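PDB 2QF7: pyruvate carboxylase protein from Rhizobium etli, which belongs to the biotin-dependent carboxylases, a multidomain protein joining biotin carboxylase-like, ATP-grasp, TIM-barrel and biotin-carrier domains in one chain. Local coordinates for residues A[83-88]-A[108-113]; A[610-615]-A[991-996]; A[981-986]-A[1004-1009]. One frame throughout, in Å; residues are numbered along the deposited sequence. Where two conformers were deposited one is given.

Contact 1: residues A[83-88]-A[108-113]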
# COMPACT_ATOMS: atom_id res chain seq x y z
N ASP A 83 -19.84 -34.94 -39.02
CA ASP A 83 -18.73 -35.82 -38.69
C ASP A 83 -18.34 -35.81 -37.18
O ASP A 83 -18.17 -36.87 -36.59
CB ASP A 83 -17.53 -35.49 -39.57
CG ASP A 83 -17.70 -36.00 -41.02
OD1 ASP A 83 -18.64 -36.78 -41.30
OD2 ASP A 83 -16.86 -35.61 -41.87
N GLU A 84 -18.24 -34.64 -36.58
CA GLU A 84 -17.97 -34.54 -35.15
C GLU A 84 -19.08 -35.14 -34.28
O GLU A 84 -18.80 -35.85 -33.31
CB GLU A 84 -17.67 -33.09 -34.74
CG GLU A 84 -16.23 -32.65 -35.15
CD GLU A 84 -15.16 -33.39 -34.35
OE1 GLU A 84 -14.84 -32.96 -33.22
OE2 GLU A 84 -14.67 -34.42 -34.84
N VAL A 85 -20.32 -34.82 -34.61
CA VAL A 85 -21.47 -35.33 -33.86
C VAL A 85 -21.53 -36.86 -33.89
O VAL A 85 -21.61 -37.49 -32.83
CB VAL A 85 -22.79 -34.65 -34.31
CG1 VAL A 85 -24.01 -35.30 -33.64
CG2 VAL A 85 -22.71 -33.15 -33.96
N ILE A 86 -21.47 -37.44 -35.09
CA ILE A 86 -21.43 -38.90 -35.25
C ILE A 86 -20.23 -39.56 -34.52
O ILE A 86 -20.40 -40.56 -33.79
CB ILE A 86 -21.46 -39.28 -36.75
CG1 ILE A 86 -22.81 -38.87 -37.41
CG2 ILE A 86 -21.17 -40.77 -36.96
CD1 ILE A 86 -24.05 -39.17 -36.58
N ARG A 87 -19.03 -38.98 -34.68
CA ARG A 87 -17.83 -39.48 -33.96
C ARG A 87 -18.07 -39.61 -32.45
O ARG A 87 -17.79 -40.66 -31.87
CB ARG A 87 -16.61 -38.59 -34.23
CG ARG A 87 -15.36 -39.00 -33.42
CD ARG A 87 -14.18 -38.00 -33.56
NE ARG A 87 -14.58 -36.69 -33.02
CZ ARG A 87 -14.46 -36.30 -31.76
NH1 ARG A 87 -13.97 -37.11 -30.83
NH2 ARG A 87 -14.87 -35.09 -31.40
N VAL A 88 -18.56 -38.56 -31.79
CA VAL A 88 -18.81 -38.62 -30.35
C VAL A 88 -20.01 -39.53 -30.00
O VAL A 88 -20.02 -40.17 -28.93
CB VAL A 88 -18.87 -37.20 -29.65
CG1 VAL A 88 -17.60 -36.39 -29.92
CG2 VAL A 88 -20.00 -36.45 -30.09
N PRO A 108 -31.54 -33.18 -43.48
CA PRO A 108 -31.70 -34.57 -43.92
C PRO A 108 -30.38 -35.35 -44.06
O PRO A 108 -30.37 -36.58 -43.90
CB PRO A 108 -32.40 -34.43 -45.29
CG PRO A 108 -32.10 -33.03 -45.74
CD PRO A 108 -32.04 -32.22 -44.48
N GLU A 109 -29.30 -34.64 -44.40
CA GLU A 109 -27.95 -35.20 -44.46
C GLU A 109 -27.57 -35.78 -43.09
O GLU A 109 -26.96 -36.86 -42.99
CB GLU A 109 -26.95 -34.10 -44.85
CG GLU A 109 -25.74 -34.56 -45.64
CD GLU A 109 -24.60 -33.53 -45.66
OE1 GLU A 109 -23.41 -33.95 -45.62
OE2 GLU A 109 -24.90 -32.31 -45.69
N PHE A 110 -27.94 -35.06 -42.03
CA PHE A 110 -27.67 -35.53 -40.69
C PHE A 110 -28.50 -36.76 -40.34
O PHE A 110 -27.97 -37.70 -39.75
CB PHE A 110 -27.88 -34.42 -39.65
CG PHE A 110 -27.57 -34.85 -38.26
CD1 PHE A 110 -26.36 -35.43 -37.96
CD2 PHE A 110 -28.50 -34.66 -37.24
CE1 PHE A 110 -26.06 -35.84 -36.68
CE2 PHE A 110 -28.22 -35.06 -35.95
CZ PHE A 110 -26.97 -35.66 -35.67
N VAL A 111 -29.79 -36.76 -40.67
CA VAL A 111 -30.62 -37.95 -40.42
C VAL A 111 -30.01 -39.18 -41.15
O VAL A 111 -29.90 -40.28 -40.58
CB VAL A 111 -32.10 -37.73 -40.87
CG1 VAL A 111 -32.94 -38.98 -40.62
CG2 VAL A 111 -32.74 -36.51 -40.16
N ASP A 112 -29.64 -38.97 -42.40
CA ASP A 112 -28.96 -39.99 -43.19
C ASP A 112 -27.74 -40.58 -42.45
O ASP A 112 -27.63 -41.80 -42.30
CB ASP A 112 -28.54 -39.39 -44.52
CG ASP A 112 -29.70 -39.31 -45.52
OD1 ASP A 112 -30.83 -39.78 -45.20
OD2 ASP A 112 -29.45 -38.79 -46.63
N ALA A 113 -26.86 -39.69 -41.98
CA ALA A 113 -25.67 -40.06 -41.19
C ALA A 113 -26.04 -40.88 -39.95
O ALA A 113 -25.41 -41.90 -39.66
CB ALA A 113 -24.86 -38.80 -40.79
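Val-85 and Ile-86 of helix 82-92 meet Phe-110 and Ala-113 of helix 108-116 in a small, wholly apolar helix-helix contact within the N-terminal biotin carboxylase-type region. The short helical segments run in roughly the same direction, at 26°, their axes coming within 10.7 Å. Phe-110 and Ile-86 together span the distance between the helices. Phe-110 has CG anti to its backbone N (chi1 -178°), which carries the far end of the ring across to the other helix. There its CZ meets Val-85 CG1 at 3.6 Å, and the two side chains cross at about a right angle. Val-85 does this with one methyl branch, CG1. Ile-86 uses the tip of its longer chain: CD1 lies 3.9 Å from Phe-110 CE1, the two side chains sliding past each other in opposite directions. Both methyls approach the ring obliquely. One turn along from Phe-110, Ala-113 takes over, its CB resting 4.0 Å from Ile-86 CG1; here the CA atoms of Ile-86 and Ala-113 come to 7.4 Å. Ile-82 of the first helix extends the patch, touching both Phe-110 and Ala-113, while Val-85 also reaches Ile-43 on strand 39-44. Two neighbouring helices running side by side, one before strand 96-98 and one between it and strand 120-121, are typical of a Rossmann-like fold, in which such helices flank a parallel sheet through successive beta-alpha-beta crossovers.

Contact 2: residues A[610-615]-A[991-996]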
# COMPACT_ATOMS: atom_id res chain seq x y z
N ASP A 610 -29.67 19.79 -0.85
CA ASP A 610 -30.64 20.76 -1.35
C ASP A 610 -31.33 21.50 -0.19
O ASP A 610 -32.02 20.87 0.62
CB ASP A 610 -31.64 19.97 -2.23
CG ASP A 610 -32.72 20.84 -2.86
OD1 ASP A 610 -32.86 22.01 -2.50
OD2 ASP A 610 -33.40 20.32 -3.75
N PRO A 611 -31.16 22.85 -0.08
CA PRO A 611 -31.85 23.47 1.06
C PRO A 611 -33.39 23.34 0.99
O PRO A 611 -34.08 23.43 2.02
CB PRO A 611 -31.43 24.96 0.98
CG PRO A 611 -31.13 25.17 -0.49
CD PRO A 611 -30.46 23.85 -0.89
N TRP A 612 -33.93 23.17 -0.21
CA TRP A 612 -35.39 23.09 -0.35
C TRP A 612 -35.90 21.78 0.22
O TRP A 612 -36.99 21.72 0.82
CB TRP A 612 -35.82 23.24 -1.83
CG TRP A 612 -35.48 24.55 -2.40
CD1 TRP A 612 -34.38 24.85 -3.18
CD2 TRP A 612 -36.19 25.80 -2.21
NE1 TRP A 612 -34.38 26.19 -3.48
CE2 TRP A 612 -35.48 26.80 -2.90
CE3 TRP A 612 -37.38 26.15 -1.53
CZ2 TRP A 612 -35.92 28.13 -2.97
CZ3 TRP A 612 -37.80 27.49 -1.58
CH2 TRP A 612 -37.07 28.45 -2.30
N GLU A 613 -35.15 20.72 -0.04
CA GLU A 613 -35.51 19.40 0.49
C GLU A 613 -35.43 19.42 2.01
O GLU A 613 -36.31 18.88 2.69
CB GLU A 613 -34.59 18.32 -0.06
CG GLU A 613 -34.97 16.87 0.43
CD GLU A 613 -36.38 16.37 -0.00
OE1 GLU A 613 -37.17 17.12 -0.66
OE2 GLU A 613 -36.69 15.19 0.31
N ARG A 614 -34.36 20.01 2.56
CA ARG A 614 -34.28 20.13 4.01
C ARG A 614 -35.53 20.83 4.55
O ARG A 614 -36.13 20.39 5.54
CB ARG A 614 -33.05 20.95 4.42
CG ARG A 614 -32.93 21.06 5.94
CD ARG A 614 -31.74 21.95 6.37
NE ARG A 614 -30.44 21.45 5.88
CZ ARG A 614 -29.28 22.08 6.10
NH1 ARG A 614 -29.26 23.21 6.85
NH2 ARG A 614 -28.13 21.57 5.63
N LEU A 615 -35.93 21.92 3.91
CA LEU A 615 -37.09 22.66 4.42
C LEU A 615 -38.36 21.75 4.28
O LEU A 615 -39.20 21.68 5.18
CB LEU A 615 -37.24 23.99 3.65
CG LEU A 615 -38.55 24.79 3.91
CD1 LEU A 615 -38.68 25.19 5.37
CD2 LEU A 615 -38.57 26.03 3.04
N GLU A 991 -35.35 24.97 -7.87
CA GLU A 991 -34.00 24.92 -8.44
C GLU A 991 -33.68 26.22 -9.16
O GLU A 991 -32.56 26.72 -9.11
CB GLU A 991 -33.89 23.75 -9.43
CG GLU A 991 -33.79 22.40 -8.75
CD GLU A 991 -33.60 21.29 -9.76
OE1 GLU A 991 -34.42 21.17 -10.69
OE2 GLU A 991 -32.57 20.58 -9.66
N PHE A 992 -34.65 26.77 -9.90
CA PHE A 992 -34.43 28.04 -10.58
C PHE A 992 -34.16 29.17 -9.56
O PHE A 992 -33.27 29.98 -9.78
CB PHE A 992 -35.60 28.37 -11.51
CG PHE A 992 -35.42 29.65 -12.29
CD1 PHE A 992 -34.22 29.93 -12.95
CD2 PHE A 992 -36.45 30.57 -12.36
CE1 PHE A 992 -34.05 31.12 -13.68
CE2 PHE A 992 -36.31 31.76 -13.10
CZ PHE A 992 -35.09 32.04 -13.75
N ALA A 993 -34.93 29.23 -8.46
CA ALA A 993 -34.62 30.17 -7.39
C ALA A 993 -33.18 30.01 -6.82
O ALA A 993 -32.51 31.02 -6.50
CB ALA A 993 -35.66 30.06 -6.25
N SER A 994 -32.73 28.76 -6.66
CA SER A 994 -31.36 28.44 -6.22
C SER A 994 -30.32 29.02 -7.23
O SER A 994 -29.37 29.69 -6.84
CB SER A 994 -31.22 26.92 -6.08
OG SER A 994 -31.95 26.47 -4.94
N TYR A 995 -30.56 28.78 -8.51
CA TYR A 995 -29.70 29.28 -9.58
C TYR A 995 -29.64 30.84 -9.63
O TYR A 995 -28.56 31.40 -9.85
CB TYR A 995 -30.17 28.71 -10.90
CG TYR A 995 -29.45 29.27 -12.09
CD1 TYR A 995 -28.11 28.93 -12.34
CD2 TYR A 995 -30.11 30.12 -12.98
CE1 TYR A 995 -27.44 29.45 -13.46
CE2 TYR A 995 -29.45 30.63 -14.10
CZ TYR A 995 -28.11 30.29 -14.33
OH TYR A 995 -27.46 30.79 -15.42
N LEU A 996 -30.79 31.50 -9.42
CA LEU A 996 -30.87 32.97 -9.39
C LEU A 996 -30.04 33.57 -8.26
O LEU A 996 -29.39 34.61 -8.44
CB LEU A 996 -32.32 33.42 -9.23
CG LEU A 996 -33.15 33.30 -10.50
CD1 LEU A 996 -34.66 33.64 -10.23
CD2 LEU A 996 -32.56 34.15 -11.62
O HOH W 1 -31.06 24.10 -4.59
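Trp-612 drives its indole between helix 611-621 and helix 989-997, and the close-packed part of the contact is where that ring meets Ser-994 and Ala-993. Its NE1 donates to Ser-994 OG at 2.8 Å; the hydroxyl oxygen sits at the ring edge, only 3° out of the indole plane, although the bond is somewhat bent (N-H...O 145°). Farther round the same ring, CZ2 packs obliquely on the CB of Ala-993 at 3.8 Å. With CG beside the backbone N (chi1 -64°), the indole is turned toward helix 989-997, the N-H of its five-membered ring at Ser-994, whose OG satisfies it. The Asp-610 side is looser. A water lies 2.6 Å from Ser-994 OG and gives only a weak, long bond, 3.5 Å, to Asp-610 OD1. That same carboxylate oxygen caps helix 611-621 by accepting from Trp-612 N at 2.8 Å, tying the N-cap to the residue that makes the contact. Asp-610 and Glu-991, both partly exposed, do not touch: Asp-610 OD2 and Glu-991 OE2 stay 6.0 Å apart. Both are probably negative, but Glu-991 is paired with Arg-985. Around this junction, Phe-990 stacks on the indole and Trp-595, at the end of strand 591-596, meets it edge-to-face. Phe-600 of helix 599-607 and Gln-653 of helix 644-657 also touch it, placing helix 989-997 against the outer helices of the TIM barrel.

Contact 3: residues A[981-986]-A[1004-1009]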
# COMPACT_ATOMS: atom_id res chain seq x y z
N LYS A 981 -30.56 24.57 -20.40
CA LYS A 981 -29.61 24.12 -21.42
C LYS A 981 -28.34 23.50 -20.82
O LYS A 981 -27.91 22.43 -21.25
CB LYS A 981 -29.26 25.26 -22.39
N LYS A 982 -27.75 24.19 -19.83
CA LYS A 982 -26.52 23.74 -19.20
C LYS A 982 -26.70 22.35 -18.54
O LYS A 982 -25.87 21.44 -18.73
CB LYS A 982 -26.03 24.78 -18.18
CG LYS A 982 -24.92 24.32 -17.23
CD LYS A 982 -23.52 24.42 -17.86
N LEU A 983 -27.79 22.18 -17.81
CA LEU A 983 -28.06 20.90 -17.15
C LEU A 983 -28.67 19.86 -18.09
O LEU A 983 -28.76 18.68 -17.74
CB LEU A 983 -28.95 21.11 -15.95
CG LEU A 983 -28.30 22.00 -14.89
CD1 LEU A 983 -29.26 22.16 -13.73
CD2 LEU A 983 -26.92 21.48 -14.44
N GLU A 984 -29.12 20.31 -19.26
CA GLU A 984 -29.73 19.44 -20.27
C GLU A 984 -31.06 18.82 -19.79
O GLU A 984 -31.39 17.66 -20.11
CB GLU A 984 -28.74 18.37 -20.76
CG GLU A 984 -27.47 18.92 -21.44
CD GLU A 984 -26.66 17.84 -22.16
OE1 GLU A 984 -26.84 16.63 -21.87
OE2 GLU A 984 -25.82 18.20 -23.02
N ARG A 985 -31.83 19.60 -19.04
CA ARG A 985 -33.10 19.14 -18.51
C ARG A 985 -33.85 20.33 -17.98
O ARG A 985 -33.26 21.38 -17.77
CB ARG A 985 -32.89 18.14 -17.35
CG ARG A 985 -32.01 18.63 -16.18
CD ARG A 985 -32.37 17.82 -14.93
NE ARG A 985 -31.66 18.17 -13.70
CZ ARG A 985 -32.14 18.93 -12.72
NH1 ARG A 985 -33.36 19.46 -12.81
NH2 ARG A 985 -31.42 19.13 -11.61
N GLU A 986 -35.14 20.15 -17.73
CA GLU A 986 -35.92 21.16 -17.05
C GLU A 986 -35.51 21.20 -15.61
O GLU A 986 -35.11 20.19 -15.05
CB GLU A 986 -37.40 20.84 -17.16
CG GLU A 986 -37.96 21.25 -18.49
CD GLU A 986 -39.43 20.97 -18.59
OE1 GLU A 986 -39.98 20.32 -17.67
OE2 GLU A 986 -40.04 21.40 -19.59
N ASP A 1004 -22.88 23.60 -9.78
CA ASP A 1004 -21.97 22.59 -9.25
C ASP A 1004 -22.74 21.52 -8.44
O ASP A 1004 -22.43 20.32 -8.52
CB ASP A 1004 -20.96 23.27 -8.31
CG ASP A 1004 -19.87 24.06 -9.07
OD1 ASP A 1004 -19.84 24.08 -10.30
OD2 ASP A 1004 -19.06 24.68 -8.38
N PHE A 1005 -23.68 21.97 -7.62
CA PHE A 1005 -24.49 21.04 -6.83
C PHE A 1005 -25.32 20.11 -7.73
O PHE A 1005 -25.38 18.94 -7.49
CB PHE A 1005 -25.41 21.80 -5.86
CG PHE A 1005 -26.45 20.93 -5.21
CD1 PHE A 1005 -26.07 19.88 -4.35
CD2 PHE A 1005 -27.81 21.13 -5.49
CE1 PHE A 1005 -27.06 19.05 -3.79
CE2 PHE A 1005 -28.80 20.32 -4.92
CZ PHE A 1005 -28.42 19.27 -4.06
N ALA A 1006 -26.01 20.65 -8.74
CA ALA A 1006 -26.87 19.82 -9.61
C ALA A 1006 -26.04 18.76 -10.32
O ALA A 1006 -26.49 17.64 -10.48
CB ALA A 1006 -27.60 20.70 -10.63
N LEU A 1007 -24.83 19.13 -10.75
CA LEU A 1007 -23.93 18.20 -11.40
C LEU A 1007 -23.38 17.14 -10.44
O LEU A 1007 -23.27 15.98 -10.81
CB LEU A 1007 -22.80 18.95 -12.14
CG LEU A 1007 -23.25 19.87 -13.29
CD1 LEU A 1007 -22.11 20.74 -13.79
CD2 LEU A 1007 -23.81 19.04 -14.48
N ALA A 1008 -23.03 17.53 -9.22
CA ALA A 1008 -22.62 16.54 -8.20
C ALA A 1008 -23.80 15.62 -7.80
O ALA A 1008 -23.59 14.42 -7.53
CB ALA A 1008 -22.03 17.25 -6.96
N SER A 1009 -25.02 16.17 -7.75
CA SER A 1009 -26.21 15.33 -7.49
C SER A 1009 -26.44 14.28 -8.57
O SER A 1009 -26.84 13.16 -8.26
CB SER A 1009 -27.47 16.15 -7.29
OG SER A 1009 -27.34 16.90 -6.13
O HOH W 2 -28.95 17.05 -11.10
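The guanidinium of Arg-985 comes obliquely to the CB of Ala-1006, with NH2 4.2 Å away, while one of its faces is overlain toward the rim by Leu-983 CD1. Its nitrogens have polar partners: NH1 donates to the carbonyl O of Glu-986 at 2.9 Å, tilted 17° from the guanidinium plane, and NH2 is paired with Glu-991. A water joins the two segments, accepting from Arg-985 NH2 over a longer leg of 3.3 Å and donating to Ala-1006 O at 2.6 Å. Beside the arginine lies the apolar part. Leu-983 has CG beside its backbone N (chi1 -62°), an arrangement that swings its forked end toward helix 999-1012. Both branches then straddle the same methyl, CD1 at 3.8 Å and CD2 at 3.9 Å from Ala-1006 CB. CD2 also meets Leu-1007 CD2 at 4.0 Å, where the two leucines cross obliquely. Arg-985 directly follows the helix end: Glu-984, with positive phi (65°), is the C' residue of a Schellman motif that closes helix 972-983, its bond from Glu-984 N to Lys-981 O being weak. The chemistry is thus layered, with leucine and alanine methyls packed against a charged group held by a carbonyl, a carboxylate and a water. Partners on both NH1 and NH2 probably limit the rotation of the guanidinium, letting an exposed charge lie along a methyl-lined contact without losing its polar partners.

Contact 2 is the buried one of the three, and the only one with a direct hydrogen bond between its segments. Contacts 1 and 3 are partly buried: contact 1 is purely apolar, whereas contact 3 mixes methyls with a guanidinium and a water bridge. Contact 1 stands apart in the N-terminal region, about 72 Å from contact 2 between centres, and joins helices of a single sheet-based domain. Contacts 2 and 3 adjoin, centres about 13 Å apart; helix 989-997 of contact 2 lies in sequence between the two helices of contact 3. Arg-985 NH2 to Glu-991 OE2, 2.7 Å, bridges them, and Phe-1005 packs on Asp-610. Contact 2 ties this helical group to the barrel; contact 3 joins two helices within it.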